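PDB 4ZTK: cell division protein FtsI/penicillin binding protein 2 from Legionella pneumophila subsp. pneumophila ATCC 43290, which probably catalyses the D,D-transpeptidase cross-linking of peptidoglycan stem peptides during cell division, as in other penicillin-binding proteins. Local coordinates for residues Arg23-Gln26 with Ile27-Gln31; Ile213-Glu216 with Thr217-Asn220; Gly67-Ser70 with Trp71-Ile75; Pro78-Thr81 with Ile82-Phe85. All coordinates share one frame; numbering follows the deposited sequence.

Interaction 1 (Arg23-Gln26 with Ile27-Gln31)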
loop_
_atom_site.group_PDB
_atom_site.type_symbol
_atom_site.label_atom_id
_atom_site.label_comp_id
_atom_site.label_asym_id
_atom_site.label_seq_id
_atom_site.Cartn_x
_atom_site.Cartn_y
_atom_site.Cartn_z
ATOM N N ARG A 23 9.113 7.464 -19.759
ATOM C CA ARG A 23 9.687 8.421 -18.815
ATOM C C ARG A 23 9.542 7.927 -17.372
ATOM O O ARG A 23 10.484 8.002 -16.576
ATOM C CB ARG A 23 9.024 9.790 -18.964
ATOM C CG ARG A 23 9.605 10.859 -18.050
ATOM C CD ARG A 23 8.550 11.877 -17.636
ATOM N NE ARG A 23 9.097 12.907 -16.754
ATOM C CZ ARG A 23 8.358 13.719 -16.005
ATOM N NH1 ARG A 23 7.034 13.619 -16.020
ATOM N NH2 ARG A 23 8.942 14.628 -15.233
HETATM N N MSE A 24 8.358 7.424 -17.034
HETATM C CA MSE A 24 8.119 6.901 -15.691
HETATM C C MSE A 24 8.935 5.639 -15.457
HETATM O O MSE A 24 9.486 5.437 -14.375
HETATM C CB MSE A 24 6.636 6.603 -15.469
HETATM C CG MSE A 24 5.738 7.825 -15.377
HETATM SE SE MSE A 24 6.240 9.093 -13.975
HETATM C CE MSE A 24 6.720 7.858 -12.541
ATOM N N GLN A 25 9.009 4.797 -16.485
ATOM C CA GLN A 25 9.725 3.532 -16.398
ATOM C C GLN A 25 11.195 3.733 -16.058
ATOM O O GLN A 25 11.748 3.037 -15.210
ATOM C CB GLN A 25 9.605 2.759 -17.711
ATOM C CG GLN A 25 10.236 1.388 -17.660
ATOM C CD GLN A 25 9.592 0.499 -16.614
ATOM O OE1 GLN A 25 8.435 0.689 -16.251
ATOM N NE2 GLN A 25 10.342 -0.479 -16.126
ATOM N N GLN A 26 11.822 4.693 -16.724
ATOM C CA GLN A 26 13.232 4.974 -16.503
ATOM C C GLN A 26 13.481 5.498 -15.089
ATOM O O GLN A 26 14.472 5.145 -14.454
ATOM C CB GLN A 26 13.735 5.962 -17.552
ATOM C CG GLN A 26 15.218 6.209 -17.495
ATOM C CD GLN A 26 15.781 6.662 -18.826
ATOM O OE1 GLN A 26 15.646 5.974 -19.841
ATOM N NE2 GLN A 26 16.411 7.828 -18.830
ATOM N N ILE A 27 12.570 6.332 -14.599
ATOM C CA ILE A 27 12.632 6.816 -13.222
ATOM C C ILE A 27 12.626 5.673 -12.205
ATOM O O ILE A 27 13.501 5.596 -11.343
ATOM C CB ILE A 27 11.468 7.772 -12.908
ATOM C CG1 ILE A 27 11.639 9.081 -13.683
ATOM C CG2 ILE A 27 11.378 8.036 -11.402
ATOM C CD1 ILE A 27 10.477 10.048 -13.525
ATOM N N VAL A 28 11.654 4.774 -12.307
ATOM C CA VAL A 28 11.542 3.713 -11.308
ATOM C C VAL A 28 12.682 2.705 -11.444
ATOM O O VAL A 28 13.119 2.108 -10.461
ATOM C CB VAL A 28 10.162 3.019 -11.341
ATOM C CG1 VAL A 28 9.074 4.015 -10.985
ATOM C CG2 VAL A 28 9.890 2.388 -12.710
ATOM N N GLU A 29 13.171 2.539 -12.667
ATOM C CA GLU A 29 14.316 1.672 -12.920
ATOM C C GLU A 29 15.571 2.139 -12.190
ATOM O O GLU A 29 16.253 1.332 -11.580
ATOM C CB GLU A 29 14.582 1.541 -14.422
ATOM C CG GLU A 29 13.709 0.501 -15.103
ATOM C CD GLU A 29 13.830 0.537 -16.615
ATOM O OE1 GLU A 29 14.355 1.540 -17.143
ATOM O OE2 GLU A 29 13.402 -0.435 -17.273
ATOM N N LYS A 30 15.864 3.436 -12.241
ATOM C CA LYS A 30 17.008 3.990 -11.515
ATOM C C LYS A 30 16.826 3.892 -10.002
ATOM O O LYS A 30 17.773 3.601 -9.270
ATOM C CB LYS A 30 17.233 5.459 -11.879
ATOM C CG LYS A 30 17.522 5.706 -13.337
ATOM C CD LYS A 30 17.831 7.172 -13.609
ATOM C CE LYS A 30 16.631 8.060 -13.318
ATOM N NZ LYS A 30 16.922 9.488 -13.634
ATOM N N GLN A 31 15.612 4.162 -9.535
ATOM C CA GLN A 31 15.359 4.262 -8.102
ATOM C C GLN A 31 15.349 2.916 -7.379
ATOM O O GLN A 31 15.943 2.788 -6.309
ATOM C CB GLN A 31 14.056 5.021 -7.827
ATOM C CG GLN A 31 14.070 6.486 -8.250
ATOM C CD GLN A 31 15.012 7.340 -7.415
ATOM O OE1 GLN A 31 15.541 6.896 -6.393
ATOM N NE2 GLN A 31 15.222 8.579 -7.849
#
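The Q25 amide and the E29 carboxylate meet with their planes nearly perpendicular, 86° apart. NE2 of Q25 donates to OE2 of E29 over 3.3 Å, a long bond, and the N-H points almost straight at it, at 169°. OE2 lies in the plane of the Q25 amide, yet the donor comes to it from above the carboxylate plane. Q25 gets there by a bend at chi2, 61°, after CG has left anti to N. NE2 also bonds to the F59 carbonyl on strand 56-63, the stronger of its two partners.

Behind this pair the helix ladder runs on. V28 N donates to M24 O at 3.1 Å, and K30 N to Q26 O at 3.1 Å. On the buried side, CG2 of V28 sits 3.2 Å from Q25 O. SE of selenomethionine M24 lies 4.4 Å from CD1 of I27, a loose apolar contact. M24 and V28 face strands 43-49 and 56-63, while I27 turns to helix 295-310. These are i to i+3 and i to i+4 contacts of an amphipathic helix, here the N-terminal helix 22-38, packed against the five-stranded antiparallel sheet of the penicillin-binding protein transpeptidase fold.

Interaction 2 (Ile213-Glu216 with Thr217-Asn220)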
loop_
_atom_site.group_PDB
_atom_site.type_symbol
_atom_site.label_atom_id
_atom_site.label_comp_id
_atom_site.label_asym_id
_atom_site.label_seq_id
_atom_site.Cartn_x
_atom_site.Cartn_y
_atom_site.Cartn_z
ATOM N N ILE A 213 -17.311 3.365 -4.809
ATOM C CA ILE A 213 -17.150 2.286 -3.841
ATOM C C ILE A 213 -17.438 2.802 -2.435
ATOM O O ILE A 213 -18.065 2.117 -1.629
ATOM C CB ILE A 213 -15.735 1.678 -3.903
ATOM C CG1 ILE A 213 -15.464 1.132 -5.303
ATOM C CG2 ILE A 213 -15.577 0.573 -2.871
ATOM C CD1 ILE A 213 -16.539 0.175 -5.796
ATOM N N ILE A 214 -16.980 4.016 -2.148
ATOM C CA ILE A 214 -17.326 4.680 -0.897
ATOM C C ILE A 214 -17.829 6.094 -1.165
ATOM O O ILE A 214 -17.572 6.660 -2.229
ATOM C CB ILE A 214 -16.137 4.719 0.088
ATOM C CG1 ILE A 214 -14.912 5.359 -0.564
ATOM C CG2 ILE A 214 -15.815 3.319 0.584
ATOM C CD1 ILE A 214 -13.741 5.591 0.413
ATOM N N SER A 215 -18.549 6.660 -0.202
ATOM C CA SER A 215 -19.131 7.994 -0.352
ATOM C C SER A 215 -18.064 9.075 -0.479
ATOM O O SER A 215 -16.884 8.832 -0.219
ATOM C CB SER A 215 -20.021 8.319 0.846
ATOM O OG SER A 215 -19.230 8.509 2.011
ATOM N N GLU A 216 -18.488 10.273 -0.872
ATOM C CA GLU A 216 -17.577 11.407 -0.978
ATOM C C GLU A 216 -17.032 11.774 0.395
ATOM O O GLU A 216 -15.843 12.059 0.542
ATOM C CB GLU A 216 -18.280 12.612 -1.597
ATOM C CG GLU A 216 -18.701 12.409 -3.040
ATOM C CD GLU A 216 -19.308 13.658 -3.646
ATOM O OE1 GLU A 216 -19.474 14.657 -2.912
ATOM O OE2 GLU A 216 -19.619 13.642 -4.856
ATOM N N THR A 217 -17.913 11.760 1.394
ATOM C CA THR A 217 -17.527 12.050 2.768
ATOM C C THR A 217 -16.457 11.073 3.230
ATOM O O THR A 217 -15.424 11.474 3.769
ATOM C CB THR A 217 -18.729 11.951 3.722
ATOM O OG1 THR A 217 -19.746 12.870 3.307
ATOM C CG2 THR A 217 -18.309 12.272 5.149
ATOM N N SER A 218 -16.713 9.789 3.003
ATOM C CA SER A 218 -15.782 8.732 3.370
ATOM C C SER A 218 -14.445 8.938 2.685
ATOM O O SER A 218 -13.392 8.797 3.302
ATOM C CB SER A 218 -16.349 7.363 2.984
ATOM O OG SER A 218 -17.478 7.042 3.774
ATOM N N THR A 219 -14.498 9.278 1.403
ATOM C CA THR A 219 -13.290 9.496 0.621
ATOM C C THR A 219 -12.486 10.672 1.171
ATOM O O THR A 219 -11.267 10.584 1.324
ATOM C CB THR A 219 -13.615 9.752 -0.863
ATOM O OG1 THR A 219 -14.312 8.622 -1.404
ATOM C CG2 THR A 219 -12.331 9.972 -1.649
ATOM N N ASN A 220 -13.170 11.773 1.465
ATOM C CA ASN A 220 -12.502 12.933 2.046
ATOM C C ASN A 220 -11.818 12.612 3.371
ATOM O O ASN A 220 -10.671 12.998 3.589
ATOM C CB ASN A 220 -13.476 14.096 2.218
ATOM C CG ASN A 220 -13.833 14.750 0.902
ATOM O OD1 ASN A 220 -13.115 14.608 -0.086
ATOM N ND2 ASN A 220 -14.943 15.478 0.882
#
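This is a local contact at the start of a helix, where S215 takes the N-cap position of helix 216-231. The chain arrives from the short strand 211-212 and turns directly into the helix. The side chain of S215 reaches forward over the first turn. With chi1 at 70°, OG stands between its own N and carbonyl carbon. That places it 3.0 Å from S218 N and 2.9 Å from S218 OG.

The carbonyl of S215 is gripped twice by one residue. T219 N donates to S215 O at 2.9 Å, the first i to i+4 bond of the helix. T219 OG1 donates to the same S215 O at 2.8 Å. The two donors come from opposite faces of the carbonyl plane, OG1 tilted 34° out of it. T219 OG1 lies beside its own backbone N, chi1 -60°, which turns the hydroxyl back down the helix. One residue on, N220 N donates to E216 O at 2.8 Å and continues the ladder.

I214 lies beside S218 and T219. Its CG1 runs 3.4 Å from T219 OG1, and its CB is 3.9 Å from S218 CB. Helix 83-92 closes the inner side: N92 OD1 bonds to both S215 N and S218 OG, and I91 touches S218.

The buried T219 hydroxyl thus serves the backbone: it donates to the carbonyl of S215, with a weak second link to K202 O. The N92 amide oxygen accepts from a backbone N-H and a serine hydroxyl together, so the helix start is fastened to helix 83-92 by polar bonds.

Interaction 3 (Gly67-Ser70 with Trp71-Ile75)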
loop_
_atom_site.group_PDB
_atom_site.type_symbol
_atom_site.label_atom_id
_atom_site.label_comp_id
_atom_site.label_asym_id
_atom_site.label_seq_id
_atom_site.Cartn_x
_atom_site.Cartn_y
_atom_site.Cartn_z
ATOM N N GLY A 67 16.833 -17.179 -9.078
ATOM C CA GLY A 67 15.737 -18.050 -8.692
ATOM C C GLY A 67 14.486 -17.400 -8.137
ATOM O O GLY A 67 13.467 -18.070 -7.970
ATOM N N LEU A 68 14.549 -16.106 -7.841
ATOM C CA LEU A 68 13.382 -15.409 -7.313
ATOM C C LEU A 68 12.251 -15.354 -8.331
ATOM O O LEU A 68 12.482 -15.135 -9.521
ATOM C CB LEU A 68 13.735 -13.986 -6.872
ATOM C CG LEU A 68 14.437 -13.800 -5.528
ATOM C CD1 LEU A 68 15.918 -13.533 -5.740
ATOM C CD2 LEU A 68 13.781 -12.672 -4.740
ATOM N N GLU A 69 11.027 -15.563 -7.859
ATOM C CA GLU A 69 9.859 -15.321 -8.688
ATOM C C GLU A 69 9.731 -13.823 -8.895
ATOM O O GLU A 69 9.950 -13.041 -7.971
ATOM C CB GLU A 69 8.593 -15.862 -8.030
ATOM C CG GLU A 69 7.324 -15.524 -8.797
ATOM C CD GLU A 69 6.069 -15.986 -8.088
ATOM O OE1 GLU A 69 4.977 -15.893 -8.690
ATOM O OE2 GLU A 69 6.175 -16.441 -6.929
ATOM N N SER A 70 9.392 -13.420 -10.113
ATOM C CA SER A 70 9.205 -12.012 -10.409
ATOM C C SER A 70 8.056 -11.424 -9.596
ATOM O O SER A 70 7.058 -12.095 -9.338
ATOM C CB SER A 70 8.932 -11.813 -11.897
ATOM O OG SER A 70 8.515 -10.482 -12.146
ATOM N N TRP A 71 8.196 -10.160 -9.207
ATOM C CA TRP A 71 7.115 -9.441 -8.547
ATOM C C TRP A 71 5.946 -9.178 -9.494
ATOM O O TRP A 71 4.914 -8.662 -9.076
ATOM C CB TRP A 71 7.615 -8.117 -7.966
ATOM C CG TRP A 71 8.451 -8.288 -6.747
ATOM C CD1 TRP A 71 9.813 -8.258 -6.672
ATOM C CD2 TRP A 71 7.978 -8.523 -5.416
ATOM N NE1 TRP A 71 10.218 -8.456 -5.374
ATOM C CE2 TRP A 71 9.111 -8.621 -4.584
ATOM C CE3 TRP A 71 6.706 -8.660 -4.848
ATOM C CZ2 TRP A 71 9.009 -8.848 -3.213
ATOM C CZ3 TRP A 71 6.607 -8.886 -3.487
ATOM C CH2 TRP A 71 7.753 -8.977 -2.684
ATOM N N LYS A 72 6.113 -9.517 -10.770
ATOM C CA LYS A 72 5.019 -9.410 -11.723
ATOM C C LYS A 72 3.911 -10.389 -11.356
ATOM O O LYS A 72 2.740 -10.148 -11.650
ATOM C CB LYS A 72 5.499 -9.690 -13.151
ATOM C CG LYS A 72 6.449 -8.649 -13.738
ATOM C CD LYS A 72 6.388 -8.671 -15.265
ATOM C CE LYS A 72 7.471 -7.809 -15.903
ATOM N NZ LYS A 72 8.778 -8.520 -15.985
ATOM N N SER A 73 4.279 -11.491 -10.707
ATOM C CA SER A 73 3.303 -12.520 -10.352
ATOM C C SER A 73 3.284 -12.902 -8.866
ATOM O O SER A 73 2.349 -13.561 -8.406
ATOM C CB SER A 73 3.521 -13.770 -11.208
ATOM O OG SER A 73 4.849 -14.251 -11.087
ATOM N N ARG A 74 4.302 -12.484 -8.120
ATOM C CA ARG A 74 4.473 -12.907 -6.725
ATOM C C ARG A 74 3.301 -12.540 -5.804
ATOM O O ARG A 74 2.805 -11.414 -5.825
ATOM C CB ARG A 74 5.789 -12.360 -6.163
ATOM C CG ARG A 74 6.092 -12.754 -4.730
ATOM C CD ARG A 74 7.560 -12.500 -4.422
ATOM N NE ARG A 74 7.872 -12.647 -3.005
ATOM C CZ ARG A 74 9.090 -12.505 -2.492
ATOM N NH1 ARG A 74 10.115 -12.213 -3.282
ATOM N NH2 ARG A 74 9.286 -12.656 -1.189
ATOM N N ILE A 75 2.873 -13.502 -4.995
ATOM C CA ILE A 75 1.755 -13.311 -4.079
ATOM C C ILE A 75 2.259 -13.033 -2.671
ATOM O O ILE A 75 3.097 -13.763 -2.147
ATOM C CB ILE A 75 0.841 -14.554 -4.034
ATOM C CG1 ILE A 75 0.235 -14.827 -5.413
ATOM C CG2 ILE A 75 -0.256 -14.379 -2.981
ATOM C CD1 ILE A 75 -0.691 -16.035 -5.447
HETATM O O HOH W 1 3.516 -16.337 -5.422
#
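The backbone turns tightly after S70, whose carbonyl accepts from S73 N at 3.2 Å and, weakly, from R74 N at 3.0 Å. This i to i+3 turn lies in the loop between strand 56-63 and helix 83-92. The S73 donor stands 54° out of the S70 carbonyl plane.

OG of S70 reaches forward to accept from K72 N at 2.9 Å, nearly straight at 165°, which makes an ST turn. The same OG is bonded to E61, whose carboxylate takes W71 N as well.

The extended chain of E69 lies across S73 and R74. S73 OG donates to E69 OE1 at 2.9 Å, on the lone pair away from the other oxygen. A chi1 of 56° holds S73 OG between its N and carbonyl carbon, turned toward E69. The second oxygen, OE2, donates nothing but accepts from a water that in turn accepts from I75 N.

R74 runs extended along one face of the W71 indole. Its CD is 3.7 Å from the ring plane, offset toward the rim, and CZ2 of W71 lies over one guanidinium face. CD2 of L68 meets the guanidinium at its edge. W71 NE1 bonds to S43, and the indole packs on strands 43-49, 56-63 and 274-281.

E69 thus ties the turn by one hydroxyl donor and a bridging water, and E61 grips its start. The charge of R74 is probably offset mainly by E281, through a salt bridge.

Interaction 4 (Pro78-Thr81 with Ile82-Phe85)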
loop_
_atom_site.group_PDB
_atom_site.type_symbol
_atom_site.label_atom_id
_atom_site.label_comp_id
_atom_site.label_asym_id
_atom_site.label_seq_id
_atom_site.Cartn_x
_atom_site.Cartn_y
_atom_site.Cartn_z
ATOM N N PRO A 78 -0.490 -7.857 2.321
ATOM C CA PRO A 78 -0.360 -6.399 2.255
ATOM C C PRO A 78 0.001 -5.784 3.601
ATOM O O PRO A 78 0.417 -4.625 3.649
ATOM C CB PRO A 78 -1.761 -5.951 1.837
ATOM C CG PRO A 78 -2.658 -6.982 2.453
ATOM C CD PRO A 78 -1.901 -8.282 2.334
ATOM N N GLY A 79 -0.153 -6.553 4.674
ATOM C CA GLY A 79 0.092 -6.049 6.012
ATOM C C GLY A 79 -0.741 -4.814 6.284
ATOM O O GLY A 79 -1.892 -4.725 5.846
ATOM N N SER A 80 -0.150 -3.841 6.971
ATOM C CA SER A 80 -0.886 -2.645 7.385
ATOM C C SER A 80 -1.336 -1.708 6.248
ATOM O O SER A 80 -2.076 -0.756 6.499
ATOM C CB SER A 80 -0.099 -1.865 8.446
ATOM O OG SER A 80 0.099 -2.650 9.611
ATOM N N THR A 81 -0.917 -1.967 5.009
ATOM C CA THR A 81 -1.447 -1.186 3.889
ATOM C C THR A 81 -2.930 -1.501 3.639
ATOM O O THR A 81 -3.588 -0.803 2.872
ATOM C CB THR A 81 -0.629 -1.356 2.575
ATOM O OG1 THR A 81 -0.691 -2.719 2.128
ATOM C CG2 THR A 81 0.826 -0.946 2.788
ATOM N N ILE A 82 -3.453 -2.533 4.304
ATOM C CA ILE A 82 -4.891 -2.826 4.257
ATOM C C ILE A 82 -5.694 -1.859 5.131
ATOM O O ILE A 82 -6.879 -1.643 4.895
ATOM C CB ILE A 82 -5.211 -4.273 4.714
ATOM C CG1 ILE A 82 -6.623 -4.683 4.291
ATOM C CG2 ILE A 82 -5.106 -4.416 6.237
ATOM C CD1 ILE A 82 -6.838 -4.670 2.829
ATOM N N LYS A 83 -5.042 -1.289 6.144
ATOM C CA LYS A 83 -5.730 -0.503 7.173
ATOM C C LYS A 83 -6.641 0.626 6.663
ATOM O O LYS A 83 -7.744 0.793 7.183
ATOM C CB LYS A 83 -4.737 0.021 8.226
ATOM C CG LYS A 83 -4.256 -1.047 9.216
ATOM C CD LYS A 83 -3.210 -0.491 10.182
ATOM C CE LYS A 83 -3.002 -1.413 11.387
ATOM N NZ LYS A 83 -2.523 -2.771 11.005
ATOM N N PRO A 84 -6.188 1.408 5.656
ATOM C CA PRO A 84 -7.079 2.447 5.119
ATOM C C PRO A 84 -8.412 1.908 4.605
ATOM O O PRO A 84 -9.427 2.598 4.719
ATOM C CB PRO A 84 -6.276 3.023 3.947
ATOM C CG PRO A 84 -4.859 2.835 4.350
ATOM C CD PRO A 84 -4.832 1.509 5.079
ATOM N N PHE A 85 -8.408 0.696 4.056
ATOM C CA PHE A 85 -9.628 0.102 3.511
ATOM C C PHE A 85 -10.547 -0.432 4.611
ATOM O O PHE A 85 -11.774 -0.357 4.495
ATOM C CB PHE A 85 -9.283 -0.986 2.492
ATOM C CG PHE A 85 -8.410 -0.490 1.367
ATOM C CD1 PHE A 85 -8.972 0.113 0.253
ATOM C CD2 PHE A 85 -7.030 -0.608 1.436
ATOM C CE1 PHE A 85 -8.171 0.580 -0.784
ATOM C CE2 PHE A 85 -6.220 -0.142 0.405
ATOM C CZ PHE A 85 -6.799 0.454 -0.711
#
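S80 and K83 are brought together by two first torsions of the same kind, -62° and -75°, each setting its side chain beside its own backbone N. K83 then runs extended and bends only at chi4, 61°, which turns NZ back to S80. NZ donates to S80 OG at 3.0 Å. The aliphatic part of K83 lies alongside S80, with CD 3.8 Å from S80 CB. N136 OD1 is the stronger partner of NZ.

The backbone here is a 3-10 turn that leads into helix 83-92. I82 N donates to G79 O at 3.1 Å, and K83 N to S80 O at 3.0 Å, from well above that carbonyl plane. T81 OG1 donates to P78 O at 2.7 Å and closes the start of the turn; T81 N bonds to the same oxygen. F85 presents its ring edge to T81 O, with CE2 3.7 Å away.

S80 and K83 match the SxxK motif of penicillin-binding proteins, in which the serine is the nucleophile; that role is probable here. A bound NHE molecule, likely from crystallisation, has a weak hydrogen bond with S80 and may mark the substrate pocket.

Most of the contact is buried near the centre of the chain, while S80 remains partly accessible. K248 of strand 246-253 touches S80, K83 and P84, while Y196 of helix 189-200 bonds T81 O and meets the F85 ring edge-to-face. L155 of helix 148-157 packs on I82 and F85.

From the N terminus the chain passes interaction 1, on helix 22-38, then strands 43-49 and 56-63. Interaction 3 follows in the loop after strand 56-63, and interaction 4 adjoins it in sequence, at the start of helix 83-92. Interaction 2 comes much later, where helix 216-231 begins. All four are local and lie in series, so none nests in or crosses another and none closes a long loop. Interactions 1 and 3 fasten chain to the five-stranded sheet, their centres about 19 Å apart. Interactions 4 and 2, about 17 Å apart between centres, both involve helix 83-92: one forms its start, the other is bonded to N92 near its end.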